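Local coordinates for protein putative laminarinase (Phanerochaete chrysosporium, PDB 2W39) that probably hydrolyses beta-glucans such as laminarin and lichenin as an extracellular family 16 glycoside hydrolase of a white-rot fungus, at residues 73-78 with 105-110; 262-267 with 271-276; 172-177 with 185-190; 153-158 with 163-168. All coordinates share one frame; numbering follows the deposited sequence. Where two conformers were deposited one is given.

Interaction 1 (73-78 with 105-110); sequences RIRSIK and TDEGDW. With BGC (beta-D-glucopyranose), chain B.
The carboxylate of Glu107 lies at the edges of two guanidinium groups and gives one oxygen to each. Glu107 OE1 lies in the Arg75 guanidinium plane, 2.8 Å from Arg75 NH1, in a nearly straight salt-bridge hydrogen bond (166°) that meets OE1 on the syn side but tilted out of the carboxylate plane; the two planar groups stand at right angles. Arg73 and Glu107 approach each other from opposite directions, and Arg73 NH2 reaches Glu107 OE2 at 2.9 Å from above the carboxylate plane, in a more bent bond (143°). The edge of Arg73 also faces the bound glucose, where NH2 donates to O6 at 3.1 Å; a single nitrogen thus links the acid to the sugar. Trp110 offers the same sugar one face of its indole, with CD1 of Trp110 3.7 Å from C5 of the glucose and CD2 of Trp110 3.5 Å from O4, a stacking platform in the sugar-binding cleft that the network adjoins. The Arg75 chain is extended as far as CD and bends at chi3 (71°), which wraps both CD and NH1 round OE1. Replacing Glu107 with an alanine would probably leave Arg75 NH1 without its close mate and Arg73 NH2 freer to swing from the sugar hydroxymethyl. Glu21 adds a second acid beside the network through a salt bridge to Arg73 NE. Strand 69-76, which carries both arginines, lies between strands 18-20 and 246-253 in the mixed sheet; Glu107 and Trp110 belong to the loop joining strands 98-105 and 115-120, so the salt bridges span strand 246-253.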
loop_
_atom_site.group_PDB
_atom_site.type_symbol
_atom_site.label_atom_id
_atom_site.label_comp_id
_atom_site.label_asym_id
_atom_site.label_seq_id
_atom_site.Cartn_x
_atom_site.Cartn_y
_atom_site.Cartn_z
ATOM N N ARG A 73 2.038 11.233 2.444
ATOM C CA ARG A 73 0.854 10.411 2.217
ATOM C C ARG A 73 0.125 11.078 1.055
ATOM O O ARG A 73 -0.427 12.168 1.212
ATOM C CB ARG A 73 -0.002 10.383 3.484
ATOM C CG ARG A 73 -1.369 9.720 3.301
ATOM C CD ARG A 73 -1.991 9.412 4.625
ATOM N NE ARG A 73 -3.420 9.114 4.518
ATOM C CZ ARG A 73 -4.101 8.351 5.373
ATOM N NH1 ARG A 73 -3.481 7.665 6.323
ATOM N NH2 ARG A 73 -5.412 8.217 5.231
ATOM N N ILE A 74 0.187 10.461 -0.113
ATOM C CA ILE A 74 -0.432 11.043 -1.291
ATOM C C ILE A 74 -1.722 10.332 -1.614
ATOM O O ILE A 74 -1.851 9.126 -1.402
ATOM C CB ILE A 74 0.554 11.105 -2.508
ATOM C CG1 ILE A 74 0.923 9.719 -3.098
ATOM C CG2 ILE A 74 1.807 11.934 -2.147
ATOM C CD1 ILE A 74 1.586 9.805 -4.465
ATOM N N ARG A 75 -2.690 11.077 -2.128
ATOM C CA ARG A 75 -4.026 10.568 -2.354
ATOM C C ARG A 75 -4.503 11.012 -3.732
ATOM O O ARG A 75 -4.440 12.202 -4.079
ATOM C CB ARG A 75 -4.970 11.133 -1.287
ATOM C CG ARG A 75 -6.399 10.609 -1.425
ATOM C CD ARG A 75 -7.325 11.215 -0.402
ATOM N NE ARG A 75 -7.603 12.627 -0.679
ATOM C CZ ARG A 75 -8.342 13.406 0.100
ATOM N NH1 ARG A 75 -8.838 12.937 1.235
ATOM N NH2 ARG A 75 -8.578 14.662 -0.257
ATOM N N SER A 76 -5.013 10.076 -4.526
ATOM C CA SER A 76 -5.541 10.455 -5.843
ATOM C C SER A 76 -6.687 11.434 -5.679
ATOM O O SER A 76 -7.502 11.308 -4.769
ATOM C CB SER A 76 -6.000 9.235 -6.654
ATOM O OG SER A 76 -7.088 8.559 -6.036
ATOM N N ILE A 77 -6.779 12.392 -6.589
ATOM C CA ILE A 77 -7.917 13.309 -6.586
ATOM C C ILE A 77 -9.178 12.538 -7.012
ATOM O O ILE A 77 -10.244 12.700 -6.421
ATOM C CB ILE A 77 -7.630 14.548 -7.465
ATOM C CG1 ILE A 77 -6.538 15.402 -6.811
ATOM C CG2 ILE A 77 -8.909 15.372 -7.676
ATOM C CD1 ILE A 77 -5.945 16.456 -7.725
ATOM N N LYS A 78 -9.055 11.711 -8.044
ATOM C CA LYS A 78 -10.179 10.913 -8.486
ATOM C C LYS A 78 -10.488 9.767 -7.543
ATOM O O LYS A 78 -9.625 9.303 -6.776
ATOM C CB LYS A 78 -9.905 10.372 -9.876
ATOM C CG LYS A 78 -9.995 11.482 -10.906
ATOM C CD LYS A 78 -9.515 11.045 -12.261
ATOM C CE LYS A 78 -10.454 10.076 -12.913
ATOM N NZ LYS A 78 -10.031 9.879 -14.335
ATOM N N THR A 105 -9.218 3.602 -0.097
ATOM C CA THR A 105 -10.293 3.728 0.880
ATOM C C THR A 105 -11.138 4.956 0.586
ATOM O O THR A 105 -10.813 5.751 -0.307
ATOM C CB THR A 105 -9.722 3.781 2.326
ATOM O OG1 THR A 105 -10.775 3.527 3.258
ATOM C CG2 THR A 105 -9.098 5.142 2.628
ATOM N N ASP A 106 -12.214 5.091 1.356
ATOM C CA ASP A 106 -12.965 6.322 1.455
ATOM C C ASP A 106 -12.790 6.812 2.897
ATOM O O ASP A 106 -13.401 6.279 3.841
ATOM C CB ASP A 106 -14.427 6.017 1.106
ATOM C CG ASP A 106 -15.309 7.230 1.121
ATOM O OD1 ASP A 106 -14.926 8.247 1.711
ATOM O OD2 ASP A 106 -16.425 7.158 0.533
ATOM N N GLU A 107 -11.901 7.780 3.075
ATOM C CA GLU A 107 -11.581 8.272 4.408
ATOM C C GLU A 107 -12.805 8.892 5.060
ATOM O O GLU A 107 -12.977 8.816 6.280
ATOM C CB GLU A 107 -10.449 9.297 4.358
ATOM C CG GLU A 107 -9.087 8.734 3.967
ATOM C CD GLU A 107 -8.199 9.821 3.434
ATOM O OE1 GLU A 107 -8.526 10.373 2.369
ATOM O OE2 GLU A 107 -7.187 10.157 4.086
ATOM N N GLY A 108 -13.661 9.492 4.238
ATOM C CA GLY A 108 -14.795 10.267 4.733
ATOM C C GLY A 108 -15.883 9.492 5.439
ATOM O O GLY A 108 -16.675 10.098 6.168
ATOM N N ASP A 109 -15.948 8.178 5.220
ATOM C CA ASP A 109 -16.948 7.339 5.885
ATOM C C ASP A 109 -16.376 6.017 6.412
ATOM O O ASP A 109 -17.116 5.060 6.614
ATOM C CB ASP A 109 -18.159 7.097 4.981
ATOM C CG ASP A 109 -17.825 6.348 3.720
ATOM O OD1 ASP A 109 -16.659 5.919 3.500
ATOM O OD2 ASP A 109 -18.786 6.168 2.933
ATOM N N TRP A 110 -15.074 5.998 6.680
ATOM C CA TRP A 110 -14.383 4.772 7.085
ATOM C C TRP A 110 -15.031 4.190 8.351
ATOM O O TRP A 110 -15.330 4.932 9.282
ATOM C CB TRP A 110 -12.896 5.079 7.318
ATOM C CG TRP A 110 -12.067 3.838 7.488
ATOM C CD1 TRP A 110 -11.357 3.187 6.516
ATOM C CD2 TRP A 110 -11.868 3.087 8.696
ATOM N NE1 TRP A 110 -10.742 2.074 7.037
ATOM C CE2 TRP A 110 -11.033 1.986 8.373
ATOM C CE3 TRP A 110 -12.321 3.224 10.016
ATOM C CZ2 TRP A 110 -10.626 1.047 9.324
ATOM C CZ3 TRP A 110 -11.909 2.287 10.959
ATOM C CH2 TRP A 110 -11.088 1.202 10.601
HETATM C C2 BGC B . -7.271 3.947 10.550
HETATM C C3 BGC B . -8.654 4.585 10.621
HETATM C C4 BGC B . -8.879 5.607 9.510
HETATM C C5 BGC B . -8.539 5.000 8.145
HETATM C C6 BGC B . -8.591 6.024 7.011
HETATM C C1 BGC B . -7.027 3.392 9.151
HETATM O O2 BGC B . -7.201 2.882 11.508
HETATM O O3 BGC B . -8.823 5.227 11.891
HETATM O O4 BGC B . -10.252 6.032 9.534
HETATM O O5 BGC B . -7.218 4.450 8.201
HETATM O O6 BGC B . -7.498 6.957 7.091
#

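Interaction 2 (262-267 with 271-276); sequences SIFNGA and GSCVDY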
loop_
_atom_site.group_PDB
_atom_site.type_symbol
_atom_site.label_atom_id
_atom_site.label_comp_id
_atom_site.label_asym_id
_atom_site.label_seq_id
_atom_site.Cartn_x
_atom_site.Cartn_y
_atom_site.Cartn_z
ATOM N N SER A 262 6.131 -5.581 21.053
ATOM C CA SER A 262 6.265 -6.991 20.705
ATOM C C SER A 262 6.560 -7.178 19.217
ATOM O O SER A 262 7.327 -8.062 18.832
ATOM C CB SER A 262 5.014 -7.772 21.128
ATOM O OG SER A 262 3.880 -7.390 20.373
ATOM N N ILE A 263 5.960 -6.320 18.396
ATOM C CA ILE A 263 6.095 -6.378 16.946
ATOM C C ILE A 263 7.446 -5.787 16.510
ATOM O O ILE A 263 8.183 -6.410 15.759
ATOM C CB ILE A 263 4.872 -5.669 16.277
ATOM C CG1 ILE A 263 3.585 -6.397 16.693
ATOM C CG2 ILE A 263 5.005 -5.575 14.754
ATOM C CD1 ILE A 263 2.296 -5.781 16.185
ATOM N N PHE A 264 7.772 -4.603 17.020
ATOM C CA PHE A 264 9.015 -3.914 16.684
ATOM C C PHE A 264 10.228 -4.705 17.173
ATOM O O PHE A 264 11.127 -5.017 16.389
ATOM C CB PHE A 264 8.972 -2.510 17.292
ATOM C CG PHE A 264 10.176 -1.656 16.987
ATOM C CD1 PHE A 264 10.305 -1.027 15.745
ATOM C CD2 PHE A 264 11.147 -1.429 17.960
ATOM C CE1 PHE A 264 11.405 -0.208 15.468
ATOM C CE2 PHE A 264 12.245 -0.621 17.698
ATOM C CZ PHE A 264 12.386 -0.008 16.449
ATOM N N ASN A 265 10.258 -5.042 18.461
ATOM C CA ASN A 265 11.361 -5.844 18.988
ATOM C C ASN A 265 11.358 -7.264 18.440
ATOM O O ASN A 265 12.425 -7.855 18.258
ATOM C CB ASN A 265 11.372 -5.858 20.520
ATOM C CG ASN A 265 11.599 -4.482 21.119
ATOM O OD1 ASN A 265 12.426 -3.687 20.637
ATOM N ND2 ASN A 265 10.866 -4.186 22.177
ATOM N N GLY A 266 10.166 -7.795 18.161
ATOM C CA GLY A 266 10.016 -9.128 17.569
ATOM C C GLY A 266 10.657 -9.241 16.200
ATOM O O GLY A 266 11.044 -10.333 15.767
ATOM N N ALA A 267 10.763 -8.105 15.514
ATOM C CA ALA A 267 11.411 -8.027 14.213
ATOM C C ALA A 267 12.929 -7.893 14.322
ATOM O O ALA A 267 13.627 -7.827 13.298
ATOM C CB ALA A 267 10.827 -6.849 13.416
ATOM N N GLY A 271 15.395 -1.307 21.020
ATOM C CA GLY A 271 14.823 -0.260 21.851
ATOM C C GLY A 271 13.372 0.027 21.525
ATOM O O GLY A 271 12.605 -0.889 21.189
ATOM N N SER A 272 12.979 1.288 21.678
ATOM C CA SER A 272 11.617 1.673 21.343
ATOM C C SER A 272 11.586 2.223 19.924
ATOM O O SER A 272 12.544 2.852 19.439
ATOM C CB SER A 272 11.012 2.696 22.321
ATOM O OG SER A 272 11.257 4.041 21.919
ATOM N N CYS A 273 10.460 2.008 19.263
ATOM C CA CYS A 273 10.316 2.475 17.896
ATOM C C CYS A 273 10.458 3.991 17.815
ATOM O O CYS A 273 11.158 4.504 16.930
ATOM C CB CYS A 273 8.985 2.000 17.333
ATOM S SG CYS A 273 8.803 2.323 15.569
ATOM N N VAL A 274 9.839 4.718 18.742
ATOM C CA VAL A 274 9.868 6.177 18.646
ATOM C C VAL A 274 11.294 6.706 18.819
ATOM O O VAL A 274 11.738 7.574 18.071
ATOM C CB VAL A 274 8.888 6.838 19.636
ATOM C CG1 VAL A 274 9.087 8.356 19.696
ATOM C CG2 VAL A 274 7.461 6.509 19.238
ATOM N N ASP A 275 12.011 6.177 19.802
ATOM C CA ASP A 275 13.384 6.597 20.016
ATOM C C ASP A 275 14.275 6.254 18.802
ATOM O O ASP A 275 15.142 7.045 18.426
ATOM C CB ASP A 275 13.897 5.979 21.317
ATOM C CG ASP A 275 15.216 6.560 21.766
ATOM O OD1 ASP A 275 15.311 7.795 21.916
ATOM O OD2 ASP A 275 16.146 5.763 22.010
ATOM N N TYR A 276 14.041 5.099 18.177
ATOM C CA TYR A 276 14.789 4.681 17.000
ATOM C C TYR A 276 14.552 5.650 15.846
ATOM O O TYR A 276 15.492 6.115 15.199
ATOM C CB TYR A 276 14.406 3.251 16.603
ATOM C CG TYR A 276 15.262 2.709 15.486
ATOM C CD1 TYR A 276 16.473 2.077 15.773
ATOM C CD2 TYR A 276 14.895 2.867 14.146
ATOM C CE1 TYR A 276 17.290 1.594 14.763
ATOM C CE2 TYR A 276 15.714 2.392 13.130
ATOM C CZ TYR A 276 16.901 1.758 13.439
ATOM O OH TYR A 276 17.694 1.278 12.414
#
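A sulfur-aromatic contact between Phe264 and Cys273, a half-cystine of the Cys254-Cys273 disulfide, closes the tight connection from helix 261-266 to helix 273-279. Cys273 CB stands over the face of the Phe264 ring, 3.7 Å from its centroid and only 12° off the normal, a CH-pi contact. The sulfur lies more obliquely, with SG 3.6 Å from Phe264 CE1. The same face receives the Cys273 backbone: CA is 3.5 Å from Phe264 CZ, and the N of Cys273 lies equally near CE2. At the ring edge, Gly271 O comes within 3.5 Å of Phe264 CE2, while the rim atom CZ of Phe264 touches Tyr276 CB at 3.8 Å. With CG of Phe264 anti to its amide nitrogen (chi1 -178°), the ring is carried straight out from its helix to the start of the next one. There the Ser272 side chain forms an N-cap, accepting from Asp275 N at 3.1 Å. Substituting Phe264 with an alanine would probably open a gap between the helices and strip the Cys273 sulfur and the Tyr276 methylene of their aromatic neighbour. Gly271, just before the N-cap, has a positive phi (70°), which suits a residue without a side chain. The arrangement is one of two consecutive short helices joined by a tight loop, in which an aromatic ring from the first packs on a disulfide at the N-terminal turn of the second.

Interaction 3 (172-177 with 185-190); sequences ANSYGP and GWYAME
Tyr187 joins the segments through its hydroxyl, which donates to the backbone carbonyl of Ser174, with Tyr187 OH 2.7 Å from Ser174 O. The tyrosine CG is anti to its carbonyl carbon, but the torsion is pulled well beyond the usual value (chi1 -86°). This swings the ring out from strand 185-191 towards the short 3-10 turn 172-174. Ser174 O then lies at the ring edge and in its plane, while the hydroxyl approaches the peptide group from slightly outside the carbonyl plane, tilted by 17°. Beside the bond, Ser174 CB packs 3.4 Å from the Tyr187 OH. The serine hydroxyl itself plays no part in this bond: OG sits between the backbone N and the carbonyl carbon, a conformation that suits its hydrogen bonds with Thr171 O and Asn128 N. Both residues are buried, so the tyrosine satisfies a carbonyl within the protein interior. Phe200, on the neighbouring strand 195-202, also meets the tyrosine ring, the planes about 30° apart. A tyrosine hydroxyl bonding the main chain of an incoming turn here joins a strand of the antiparallel sheet to the segment that crosses from the mixed sheet, within the beta-sandwich of family 16 enzymes.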
loop_
_atom_site.group_PDB
_atom_site.type_symbol
_atom_site.label_atom_id
_atom_site.label_comp_id
_atom_site.label_asym_id
_atom_site.label_seq_id
_atom_site.Cartn_x
_atom_site.Cartn_y
_atom_site.Cartn_z
ATOM N N ALA A 172 8.737 -14.347 -0.309
ATOM C CA ALA A 172 9.438 -13.309 0.438
ATOM C C ALA A 172 9.606 -12.027 -0.374
ATOM O O ALA A 172 9.518 -10.922 0.180
ATOM C CB ALA A 172 10.781 -13.802 0.910
ATOM N N ASN A 173 9.835 -12.170 -1.677
ATOM C CA ASN A 173 10.140 -11.023 -2.520
ATOM C C ASN A 173 8.914 -10.176 -2.851
ATOM O O ASN A 173 9.009 -9.219 -3.600
ATOM C CB ASN A 173 10.926 -11.438 -3.768
ATOM C CG ASN A 173 10.114 -12.295 -4.735
ATOM O OD1 ASN A 173 8.889 -12.434 -4.607
ATOM N ND2 ASN A 173 10.798 -12.875 -5.717
ATOM N N SER A 174 7.776 -10.512 -2.242
ATOM C CA SER A 174 6.606 -9.645 -2.260
ATOM C C SER A 174 6.756 -8.396 -1.413
ATOM O O SER A 174 5.947 -7.467 -1.556
ATOM C CB SER A 174 5.373 -10.416 -1.773
ATOM O OG SER A 174 5.477 -10.800 -0.396
ATOM N N TYR A 175 7.760 -8.341 -0.532
ATOM C CA TYR A 175 7.799 -7.252 0.434
ATOM C C TYR A 175 9.214 -6.982 0.933
ATOM O O TYR A 175 10.052 -7.887 0.986
ATOM C CB TYR A 175 6.895 -7.615 1.652
ATOM C CG TYR A 175 6.693 -6.452 2.577
ATOM C CD1 TYR A 175 5.759 -5.460 2.260
ATOM C CD2 TYR A 175 7.488 -6.275 3.708
ATOM C CE1 TYR A 175 5.620 -4.314 3.045
ATOM C CE2 TYR A 175 7.352 -5.137 4.509
ATOM C CZ TYR A 175 6.425 -4.164 4.164
ATOM O OH TYR A 175 6.280 -3.027 4.909
ATOM N N GLY A 176 9.457 -5.736 1.319
ATOM C CA GLY A 176 10.575 -5.423 2.192
ATOM C C GLY A 176 11.920 -5.472 1.504
ATOM O O GLY A 176 12.025 -5.347 0.277
ATOM N N PRO A 177 12.983 -5.652 2.305
ATOM C CA PRO A 177 14.323 -5.808 1.744
ATOM C C PRO A 177 14.399 -6.869 0.637
ATOM O O PRO A 177 15.138 -6.676 -0.339
ATOM C CB PRO A 177 15.152 -6.221 2.969
ATOM C CG PRO A 177 14.471 -5.487 4.111
ATOM C CD PRO A 177 12.989 -5.618 3.784
ATOM N N GLY A 185 8.645 -5.005 -8.393
ATOM C CA GLY A 185 7.708 -5.781 -9.190
ATOM C C GLY A 185 6.421 -5.025 -9.388
ATOM O O GLY A 185 6.367 -3.805 -9.221
ATOM N N TRP A 186 5.389 -5.768 -9.768
ATOM C CA TRP A 186 4.097 -5.187 -10.109
ATOM C C TRP A 186 3.041 -5.709 -9.161
ATOM O O TRP A 186 2.968 -6.916 -8.862
ATOM C CB TRP A 186 3.672 -5.562 -11.525
ATOM C CG TRP A 186 4.555 -5.037 -12.607
ATOM C CD1 TRP A 186 4.385 -3.861 -13.293
ATOM C CD2 TRP A 186 5.714 -5.671 -13.158
ATOM N NE1 TRP A 186 5.372 -3.729 -14.238
ATOM C CE2 TRP A 186 6.202 -4.820 -14.177
ATOM C CE3 TRP A 186 6.395 -6.871 -12.883
ATOM C CZ2 TRP A 186 7.332 -5.135 -14.946
ATOM C CZ3 TRP A 186 7.519 -7.192 -13.664
ATOM C CH2 TRP A 186 7.975 -6.318 -14.680
ATOM N N TYR A 187 2.217 -4.794 -8.668
ATOM C CA TYR A 187 0.988 -5.137 -7.944
ATOM C C TYR A 187 -0.181 -4.671 -8.777
ATOM O O TYR A 187 -0.206 -3.515 -9.225
ATOM C CB TYR A 187 0.952 -4.467 -6.572
ATOM C CG TYR A 187 1.661 -5.282 -5.510
ATOM C CD1 TYR A 187 3.004 -5.067 -5.191
ATOM C CD2 TYR A 187 0.969 -6.293 -4.834
ATOM C CE1 TYR A 187 3.631 -5.842 -4.201
ATOM C CE2 TYR A 187 1.597 -7.078 -3.876
ATOM C CZ TYR A 187 2.920 -6.841 -3.569
ATOM O OH TYR A 187 3.493 -7.652 -2.623
ATOM N N ALA A 188 -1.172 -5.540 -8.962
ATOM C CA ALA A 188 -2.395 -5.174 -9.685
ATOM C C ALA A 188 -3.584 -5.562 -8.826
ATOM O O ALA A 188 -3.590 -6.617 -8.187
ATOM C CB ALA A 188 -2.453 -5.871 -11.031
ATOM N N MET A 189 -4.604 -4.712 -8.818
ATOM C CA MET A 189 -5.812 -4.974 -8.039
ATOM C C MET A 189 -7.000 -4.755 -8.952
ATOM O O MET A 189 -7.112 -3.682 -9.556
ATOM C CB MET A 189 -5.847 -4.053 -6.811
ATOM C CG MET A 189 -6.964 -4.305 -5.797
ATOM S SD MET A 189 -8.617 -3.807 -6.351
ATOM C CE MET A 189 -8.414 -2.038 -6.501
ATOM N N GLU A 190 -7.851 -5.777 -9.080
ATOM C CA GLU A 190 -9.121 -5.675 -9.784
ATOM C C GLU A 190 -10.253 -5.696 -8.775
ATOM O O GLU A 190 -10.351 -6.611 -7.955
ATOM C CB GLU A 190 -9.286 -6.829 -10.786
ATOM C CG GLU A 190 -10.646 -6.800 -11.497
ATOM C CD GLU A 190 -10.879 -7.949 -12.450
ATOM O OE1 GLU A 190 -10.127 -8.937 -12.393
ATOM O OE2 GLU A 190 -11.853 -7.862 -13.242
#

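Interaction 4 (153-158 with 163-168); sequences NNCDVN and TGCGVQ
The backbones of 153-158 and 163-168 come closest at Cys155 and Cys165, whose CA atoms are 4.2 Å apart, and no direct hydrogen bond links the two segments. The disulfide makes the join instead. Cys155 SG and Cys165 SG are 2.0 Å apart, and the CB-S-S-CB torsion of 89° gives a relaxed, right-handed bridge. The halves differ: Cys155 SG lies beside its own backbone N (chi1 -47°), whereas Cys165 SG takes the crowded position between N and carbonyl carbon (chi1 54°), and the two torsions together turn the sulfurs to face each other. Alongside, Asn154 O rests 3.4 Å from Gly164 C. At the other end a water spans the gap, lying 2.9 Å from Asn153 OD1 and 3.0 Å from Gly166 O, with Arg144 also bound to that amide oxygen. Asn154 forms an Asx turn, its OD1 accepting from Asp156 N while its ND2 bonds Thr159 OG1, and Asp156 caps helix 157-160 through OD1 and Asn158 N. The covalent bond therefore fixes the spacing of loop and strand 165-168, and such a disulfide is in keeping with a secreted enzyme.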
loop_
_atom_site.group_PDB
_atom_site.type_symbol
_atom_site.label_atom_id
_atom_site.label_comp_id
_atom_site.label_asym_id
_atom_site.label_seq_id
_atom_site.Cartn_x
_atom_site.Cartn_y
_atom_site.Cartn_z
ATOM N N ASN A 153 -10.483 -14.270 8.349
ATOM C CA ASN A 153 -11.536 -14.282 7.336
ATOM C C ASN A 153 -12.765 -13.446 7.670
ATOM O O ASN A 153 -13.765 -13.537 6.979
ATOM C CB ASN A 153 -11.900 -15.718 6.954
ATOM C CG ASN A 153 -10.837 -16.363 6.084
ATOM O OD1 ASN A 153 -10.257 -15.711 5.210
ATOM N ND2 ASN A 153 -10.590 -17.643 6.297
ATOM N N ASN A 154 -12.697 -12.649 8.728
ATOM C CA ASN A 154 -13.762 -11.693 9.016
ATOM C C ASN A 154 -13.261 -10.300 8.692
ATOM O O ASN A 154 -12.296 -9.858 9.298
ATOM C CB ASN A 154 -14.168 -11.800 10.485
ATOM C CG ASN A 154 -15.249 -10.816 10.861
ATOM O OD1 ASN A 154 -15.852 -10.157 10.011
ATOM N ND2 ASN A 154 -15.511 -10.717 12.164
ATOM N N CYS A 155 -13.893 -9.629 7.727
ATOM C CA CYS A 155 -13.418 -8.312 7.269
ATOM C C CYS A 155 -13.950 -7.149 8.096
ATOM O O CYS A 155 -13.446 -6.033 7.970
ATOM C CB CYS A 155 -13.815 -8.059 5.809
ATOM S SG CYS A 155 -13.495 -9.417 4.654
ATOM N N ASP A 156 -14.990 -7.403 8.898
ATOM C CA ASP A 156 -15.675 -6.373 9.669
ATOM C C ASP A 156 -14.788 -5.894 10.796
ATOM O O ASP A 156 -14.524 -6.637 11.753
ATOM C CB ASP A 156 -16.968 -6.975 10.247
ATOM C CG ASP A 156 -17.687 -6.058 11.218
ATOM O OD1 ASP A 156 -17.470 -4.823 11.185
ATOM O OD2 ASP A 156 -18.500 -6.591 12.015
ATOM N N VAL A 157 -14.374 -4.631 10.727
ATOM C CA VAL A 157 -13.434 -4.104 11.719
ATOM C C VAL A 157 -14.032 -4.039 13.134
ATOM O O VAL A 157 -13.294 -4.042 14.123
ATOM C CB VAL A 157 -12.879 -2.731 11.329
ATOM C CG1 VAL A 157 -12.213 -2.781 9.956
ATOM C CG2 VAL A 157 -13.972 -1.696 11.316
ATOM N N ASN A 158 -15.363 -3.995 13.205
ATOM C CA ASN A 158 -16.099 -3.888 14.464
ATOM C C ASN A 158 -16.104 -5.188 15.270
ATOM O O ASN A 158 -16.377 -5.173 16.484
ATOM C CB ASN A 158 -17.546 -3.454 14.172
ATOM C CG ASN A 158 -17.631 -2.140 13.385
ATOM O OD1 ASN A 158 -18.121 -2.097 12.243
ATOM N ND2 ASN A 158 -17.157 -1.063 13.994
ATOM N N THR A 163 -8.428 -5.993 12.447
ATOM C CA THR A 163 -7.382 -6.660 11.675
ATOM C C THR A 163 -7.771 -6.627 10.193
ATOM O O THR A 163 -6.896 -6.683 9.329
ATOM C CB THR A 163 -7.171 -8.135 12.044
ATOM O OG1 THR A 163 -8.365 -8.871 11.777
ATOM C CG2 THR A 163 -6.782 -8.290 13.508
ATOM N N GLY A 164 -9.076 -6.576 9.908
ATOM C CA GLY A 164 -9.555 -6.840 8.542
ATOM C C GLY A 164 -9.419 -8.315 8.186
ATOM O O GLY A 164 -8.936 -9.125 8.999
ATOM N N CYS A 165 -9.834 -8.671 6.965
ATOM C CA CYS A 165 -9.632 -10.028 6.457
ATOM C C CYS A 165 -8.433 -10.011 5.519
ATOM O O CYS A 165 -8.438 -9.315 4.506
ATOM C CB CYS A 165 -10.869 -10.547 5.731
ATOM S SG CYS A 165 -11.469 -9.450 4.406
ATOM N N GLY A 166 -7.388 -10.725 5.916
ATOM C CA GLY A 166 -6.072 -10.623 5.283
ATOM C C GLY A 166 -5.635 -11.873 4.553
ATOM O O GLY A 166 -6.083 -12.984 4.863
ATOM N N VAL A 167 -4.716 -11.675 3.616
ATOM C CA VAL A 167 -4.065 -12.741 2.885
ATOM C C VAL A 167 -2.587 -12.392 2.826
ATOM O O VAL A 167 -2.222 -11.259 2.486
ATOM C CB VAL A 167 -4.619 -12.864 1.445
ATOM C CG1 VAL A 167 -3.843 -13.916 0.633
ATOM C CG2 VAL A 167 -6.113 -13.209 1.465
ATOM N N GLN A 168 -1.739 -13.370 3.147
ATOM C CA GLN A 168 -0.284 -13.225 3.049
ATOM C C GLN A 168 0.204 -13.723 1.689
ATOM O O GLN A 168 -0.142 -14.836 1.278
ATOM C CB GLN A 168 0.396 -14.039 4.159
ATOM C CG GLN A 168 -0.018 -13.659 5.574
ATOM C CD GLN A 168 0.741 -12.467 6.109
ATOM O OE1 GLN A 168 0.158 -11.406 6.365
ATOM N NE2 GLN A 168 2.053 -12.632 6.295
HETATM O O HOH W 1 -8.902 -13.422 4.098
#

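In the fold
From the N terminus, interaction 1 closes first, joining strand 69-76 to the loop after strand 98-105. Interaction 4 follows, closing a short loop around helix 157-160 and fastening it to strand 165-168 of the same mixed sheet. Interaction 3 begins a few residues later and ties the crossing towards the antiparallel sheet to strand 185-191. Interaction 2 comes last, between two consecutive helices near the C terminus. The four are in series: none nests or crosses. Interactions 1 and 4 touch, Trp110 CH2 lying 4.2 Å from Val157 CG2; Trp110 lines the sugar site, and Gly164 of interaction 4 comes within about 7 Å of the bound sugar. Interactions 1 and 3 lie on opposite sides of the chain's centre.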